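Local coordinates for phosphotransferase (Eimeria tenella, PDB 6KRJ), which probably phosphorylates hexoses such as glucose and fructose at the 6-position with ATP, as the first step of glycolysis, at residues N215-T220 against G244-Y249; C248-Q253 against R260-N265. All coordinates share one frame; numbering follows the deposited sequence.

Contact 1: residues N215-T220 against G244-Y249; sequences NDTVGT and GANCCY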
loop_
_atom_site.group_PDB
_atom_site.type_symbol
_atom_site.label_atom_id
_atom_site.label_comp_id
_atom_site.label_asym_id
_atom_site.label_seq_id
_atom_site.Cartn_x
_atom_site.Cartn_y
_atom_site.Cartn_z
ATOM N N ASN A 215 -5.677 -7.146 6.459
ATOM C CA ASN A 215 -5.277 -5.910 5.804
ATOM C C ASN A 215 -4.271 -6.206 4.688
ATOM O O ASN A 215 -3.427 -7.092 4.822
ATOM C CB ASN A 215 -4.684 -4.957 6.843
ATOM C CG ASN A 215 -4.038 -3.763 6.219
ATOM O OD1 ASN A 215 -2.813 -3.714 6.074
ATOM N ND2 ASN A 215 -4.850 -2.790 5.816
ATOM N N ASP A 216 -4.360 -5.464 3.572
ATOM C CA ASP A 216 -3.537 -5.817 2.412
ATOM C C ASP A 216 -2.045 -5.544 2.634
ATOM O O ASP A 216 -1.207 -6.240 2.050
ATOM C CB ASP A 216 -4.030 -5.105 1.146
ATOM C CG ASP A 216 -4.012 -3.584 1.262
ATOM O OD1 ASP A 216 -3.944 -3.045 2.389
ATOM O OD2 ASP A 216 -4.077 -2.922 0.204
ATOM N N THR A 217 -1.677 -4.568 3.470
ATOM C CA THR A 217 -0.253 -4.412 3.786
ATOM C C THR A 217 0.259 -5.576 4.636
ATOM O O THR A 217 1.369 -6.099 4.419
ATOM C CB THR A 217 -0.030 -3.080 4.497
ATOM O OG1 THR A 217 -0.632 -2.031 3.724
ATOM C CG2 THR A 217 1.446 -2.804 4.649
ATOM N N VAL A 218 -0.543 -6.004 5.612
ATOM C CA VAL A 218 -0.194 -7.202 6.365
ATOM C C VAL A 218 -0.171 -8.418 5.449
ATOM O O VAL A 218 0.669 -9.312 5.599
ATOM C CB VAL A 218 -1.166 -7.397 7.540
ATOM C CG1 VAL A 218 -0.742 -8.617 8.375
ATOM C CG2 VAL A 218 -1.223 -6.133 8.380
ATOM N N GLY A 219 -1.110 -8.492 4.503
ATOM C CA GLY A 219 -1.050 -9.576 3.533
ATOM C C GLY A 219 0.242 -9.573 2.738
ATOM O O GLY A 219 0.760 -10.630 2.389
ATOM N N THR A 220 0.781 -8.385 2.453
ATOM C CA THR A 220 2.047 -8.298 1.735
ATOM C C THR A 220 3.182 -8.883 2.576
ATOM O O THR A 220 4.001 -9.675 2.079
ATOM C CB THR A 220 2.309 -6.840 1.365
ATOM O OG1 THR A 220 1.249 -6.372 0.503
ATOM C CG2 THR A 220 3.670 -6.655 0.676
ATOM N N GLY A 244 -1.141 4.439 -3.367
ATOM C CA GLY A 244 -1.029 4.918 -2.008
ATOM C C GLY A 244 0.212 4.331 -1.357
ATOM O O GLY A 244 0.996 3.622 -1.991
ATOM N N ALA A 245 0.382 4.645 -0.073
ATOM C CA ALA A 245 1.560 4.190 0.649
ATOM C C ALA A 245 1.155 3.787 2.054
ATOM O O ALA A 245 0.441 4.532 2.732
ATOM C CB ALA A 245 2.643 5.279 0.703
ATOM N N ASN A 246 1.592 2.604 2.479
ATOM C CA ASN A 246 1.285 2.175 3.842
ATOM C C ASN A 246 2.333 1.162 4.267
ATOM O O ASN A 246 3.039 0.587 3.435
ATOM C CB ASN A 246 -0.122 1.577 3.956
ATOM C CG ASN A 246 -0.564 1.373 5.420
ATOM O OD1 ASN A 246 -0.095 2.065 6.302
ATOM N ND2 ASN A 246 -1.447 0.408 5.662
ATOM N N CYS A 247 2.423 0.936 5.576
ATOM C CA CYS A 247 3.402 -0.014 6.075
ATOM C C CYS A 247 2.882 -0.677 7.341
ATOM O O CYS A 247 2.056 -0.119 8.067
ATOM C CB CYS A 247 4.739 0.663 6.353
ATOM S SG CYS A 247 4.594 1.903 7.638
ATOM N N CYS A 248 3.381 -1.880 7.588
ATOM C CA CYS A 248 3.052 -2.636 8.788
ATOM C C CYS A 248 4.333 -3.251 9.336
ATOM O O CYS A 248 5.343 -3.361 8.629
ATOM C CB CYS A 248 2.006 -3.719 8.506
ATOM S SG CYS A 248 2.608 -5.089 7.530
ATOM N N TYR A 249 4.289 -3.646 10.609
ATOM C CA TYR A 249 5.490 -4.268 11.166
ATOM C C TYR A 249 5.146 -5.131 12.374
ATOM O O TYR A 249 4.103 -4.973 13.016
ATOM C CB TYR A 249 6.547 -3.214 11.545
ATOM C CG TYR A 249 6.191 -2.538 12.833
ATOM C CD1 TYR A 249 5.192 -1.560 12.875
ATOM C CD2 TYR A 249 6.800 -2.911 14.030
ATOM C CE1 TYR A 249 4.834 -0.966 14.070
ATOM C CE2 TYR A 249 6.438 -2.325 15.227
ATOM C CZ TYR A 249 5.462 -1.362 15.246
ATOM O OH TYR A 249 5.096 -0.780 16.438
HETATM O O HOH W 1 -3.224 -0.580 3.239
#
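T217 and V218, in the first turn of helix 216-227, sit on C248 and N246 of strand 245-250: a helix laid over a strand in the actin-like ATPase fold of the hexokinases, the helix segment crossing the strand segment at -59° with the axes 7.6 Å apart. The apolar part centres on C248. With its first torsion at 71°, C248 SG stands up between its own backbone N and carbonyl carbon and meets the helix backbone, 3.5 Å from T217 O and 3.7 Å from V218 CA. V218 CG2 packs on C248 CB at 4.0 Å. T217 holds CG2 anti to its backbone N, which lowers T217 CG2 onto the strand backbone, 3.7 Å from C247 CA, while the CB of C247 points away from the helix. The polar part gathers at T217 OG1, which lies 3.2 Å from N246 ND2; the amide nitrogen has a hydrogen-bond partner in N265 OD1 of the next strand. A water links the segments, accepting from N246 ND2 and donating to D216 OD1. The third element is a cap at the helix start: N215 is the N-cap residue, its side-chain carbonyl turned back over the first N-H groups of the helix. N215 OD1 accepts from V218 N at 3.3 Å with an N-H...O angle of 159°, and more weakly from T217 N.

Contact 2: residues C248-Q253 against R260-N265; sequences CYWEPQ and RGAVVN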
loop_
_atom_site.group_PDB
_atom_site.type_symbol
_atom_site.label_atom_id
_atom_site.label_comp_id
_atom_site.label_asym_id
_atom_site.label_seq_id
_atom_site.Cartn_x
_atom_site.Cartn_y
_atom_site.Cartn_z
ATOM N N CYS A 248 3.381 -1.880 7.588
ATOM C CA CYS A 248 3.052 -2.636 8.788
ATOM C C CYS A 248 4.333 -3.251 9.336
ATOM O O CYS A 248 5.343 -3.361 8.629
ATOM C CB CYS A 248 2.006 -3.719 8.506
ATOM S SG CYS A 248 2.608 -5.089 7.530
ATOM N N TYR A 249 4.289 -3.646 10.609
ATOM C CA TYR A 249 5.490 -4.268 11.166
ATOM C C TYR A 249 5.146 -5.131 12.374
ATOM O O TYR A 249 4.103 -4.973 13.016
ATOM C CB TYR A 249 6.547 -3.214 11.545
ATOM C CG TYR A 249 6.191 -2.538 12.833
ATOM C CD1 TYR A 249 5.192 -1.560 12.875
ATOM C CD2 TYR A 249 6.800 -2.911 14.030
ATOM C CE1 TYR A 249 4.834 -0.966 14.070
ATOM C CE2 TYR A 249 6.438 -2.325 15.227
ATOM C CZ TYR A 249 5.462 -1.362 15.246
ATOM O OH TYR A 249 5.096 -0.780 16.438
ATOM N N TRP A 250 6.080 -6.014 12.704
ATOM C CA TRP A 250 5.958 -6.910 13.849
ATOM C C TRP A 250 6.471 -6.208 15.109
ATOM O O TRP A 250 7.643 -5.818 15.180
ATOM C CB TRP A 250 6.738 -8.195 13.566
ATOM C CG TRP A 250 6.536 -9.266 14.585
ATOM C CD1 TRP A 250 5.556 -10.229 14.593
ATOM C CD2 TRP A 250 7.349 -9.508 15.730
ATOM N NE1 TRP A 250 5.705 -11.037 15.696
ATOM C CE2 TRP A 250 6.797 -10.616 16.410
ATOM C CE3 TRP A 250 8.484 -8.892 16.256
ATOM C CZ2 TRP A 250 7.354 -11.123 17.584
ATOM C CZ3 TRP A 250 9.042 -9.405 17.427
ATOM C CH2 TRP A 250 8.474 -10.505 18.075
ATOM N N GLU A 251 5.592 -6.037 16.096
ATOM C CA GLU A 251 5.880 -5.219 17.268
ATOM C C GLU A 251 6.241 -6.098 18.457
ATOM O O GLU A 251 5.366 -6.806 18.994
ATOM C CB GLU A 251 4.674 -4.341 17.605
ATOM C CG GLU A 251 4.706 -3.683 18.976
ATOM C CD GLU A 251 6.003 -2.904 19.225
ATOM O OE1 GLU A 251 6.702 -3.200 20.221
ATOM O OE2 GLU A 251 6.309 -1.979 18.439
ATOM N N PRO A 252 7.490 -6.061 18.928
ATOM C CA PRO A 252 7.915 -7.027 19.957
ATOM C C PRO A 252 7.251 -6.842 21.314
ATOM O O PRO A 252 7.215 -7.807 22.089
ATOM C CB PRO A 252 9.440 -6.812 20.036
ATOM C CG PRO A 252 9.704 -5.491 19.389
ATOM C CD PRO A 252 8.606 -5.263 18.389
ATOM N N GLN A 253 6.714 -5.660 21.625
ATOM C CA GLN A 253 5.996 -5.411 22.870
ATOM C C GLN A 253 4.494 -5.261 22.640
ATOM O O GLN A 253 3.803 -4.591 23.409
ATOM C CB GLN A 253 6.542 -4.171 23.571
ATOM C CG GLN A 253 8.014 -4.257 23.943
ATOM C CD GLN A 253 8.490 -3.021 24.680
ATOM O OE1 GLN A 253 8.679 -1.955 24.086
ATOM N NE2 GLN A 253 8.670 -3.152 25.986
ATOM N N ARG A 260 -3.914 -7.574 20.320
ATOM C CA ARG A 260 -4.184 -8.999 20.201
ATOM C C ARG A 260 -3.268 -9.657 19.185
ATOM O O ARG A 260 -2.798 -10.776 19.415
ATOM C CB ARG A 260 -5.645 -9.237 19.815
ATOM C CG ARG A 260 -6.592 -9.119 21.003
ATOM C CD ARG A 260 -7.259 -7.759 21.042
ATOM N NE ARG A 260 -8.329 -7.684 22.042
ATOM C CZ ARG A 260 -8.537 -6.635 22.839
ATOM N NH1 ARG A 260 -7.753 -5.557 22.745
ATOM N NH2 ARG A 260 -9.535 -6.654 23.722
ATOM N N GLY A 261 -3.002 -8.977 18.069
ATOM C CA GLY A 261 -2.022 -9.439 17.113
ATOM C C GLY A 261 -0.635 -8.965 17.497
ATOM O O GLY A 261 -0.436 -8.245 18.474
ATOM N N ALA A 262 0.342 -9.392 16.708
ATOM C CA ALA A 262 1.685 -8.853 16.825
ATOM C C ALA A 262 2.016 -7.881 15.702
ATOM O O ALA A 262 2.926 -7.059 15.853
ATOM C CB ALA A 262 2.716 -9.993 16.828
ATOM N N VAL A 263 1.306 -7.954 14.583
ATOM C CA VAL A 263 1.589 -7.086 13.449
ATOM C C VAL A 263 0.697 -5.851 13.541
ATOM O O VAL A 263 -0.533 -5.954 13.620
ATOM C CB VAL A 263 1.400 -7.824 12.117
ATOM C CG1 VAL A 263 1.703 -6.882 10.957
ATOM C CG2 VAL A 263 2.335 -9.041 12.063
ATOM N N VAL A 264 1.326 -4.692 13.580
ATOM C CA VAL A 264 0.650 -3.404 13.643
ATOM C C VAL A 264 0.560 -2.825 12.236
ATOM O O VAL A 264 1.570 -2.742 11.522
ATOM C CB VAL A 264 1.402 -2.431 14.567
ATOM C CG1 VAL A 264 0.710 -1.045 14.547
ATOM C CG2 VAL A 264 1.495 -2.988 15.988
ATOM N N ASN A 265 -0.650 -2.429 11.846
ATOM C CA ASN A 265 -0.895 -1.678 10.618
ATOM C C ASN A 265 -0.772 -0.199 10.968
ATOM O O ASN A 265 -1.674 0.395 11.565
ATOM C CB ASN A 265 -2.268 -2.036 10.052
ATOM C CG ASN A 265 -2.700 -1.106 8.938
ATOM O OD1 ASN A 265 -1.889 -0.375 8.380
ATOM N ND2 ASN A 265 -3.996 -1.118 8.625
#
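Y249 and V264 form the hydrogen-bonded pair of a short antiparallel ladder, with V264 N giving to Y249 O at 2.8 Å and Y249 N giving to V264 O at 3.0 Å. Two residues along from that pair, E251 N reaches A262 O at 2.9 Å in a nearly straight bond (171°), carrying the pairing past the end of the strands. Y249 and V264 project from the same sheet face and run alongside each other, Y249 CE1 3.8 Å from V264 CB. The methyl V264 CG2 leans instead on E251 CB. On the face of C248 and W250, A262 CB approaches the pyrrole part of the indole obliquely, 3.4 Å from W250 NE1, while V263 CG2 comes to its edge, near the ring plane. Further out, E251 ties down the phenol: a chain bent at chi2 (53°) brings E251 OE2 into the plane of the ring, where its anti lone pair accepts a hydrogen bond from Y249 OH at 2.6 Å. E251 OE1 accepts from Q253 N, and R402 of helix 371-403 forms a salt bridge with E251 OE2. With both oxygens engaged and an arginine alongside, this buried carboxylate is probably kept ionised.

Contacts 1 and 2 lie about 12 Å apart, centre to centre, and share C248 and Y249 of strand 245-250. Along the chain, helix 216-227 comes first, then this strand, then strand 263-265, its antiparallel neighbour in the mixed sheet. Contact 1 lays the helix on the sheet; contact 2 joins two strands within it. They meet through N246 ND2, 2.9 Å from N265 OD1 in a probable hydrogen bond, and through V218 CG1 against V263 CG1 at 4.0 Å. The helix therefore rests on both strands, while Y249 on the other face packs against helix 371-403, so strand 245-250 lies between helices 216-227 and 371-403 of the hexokinase fold.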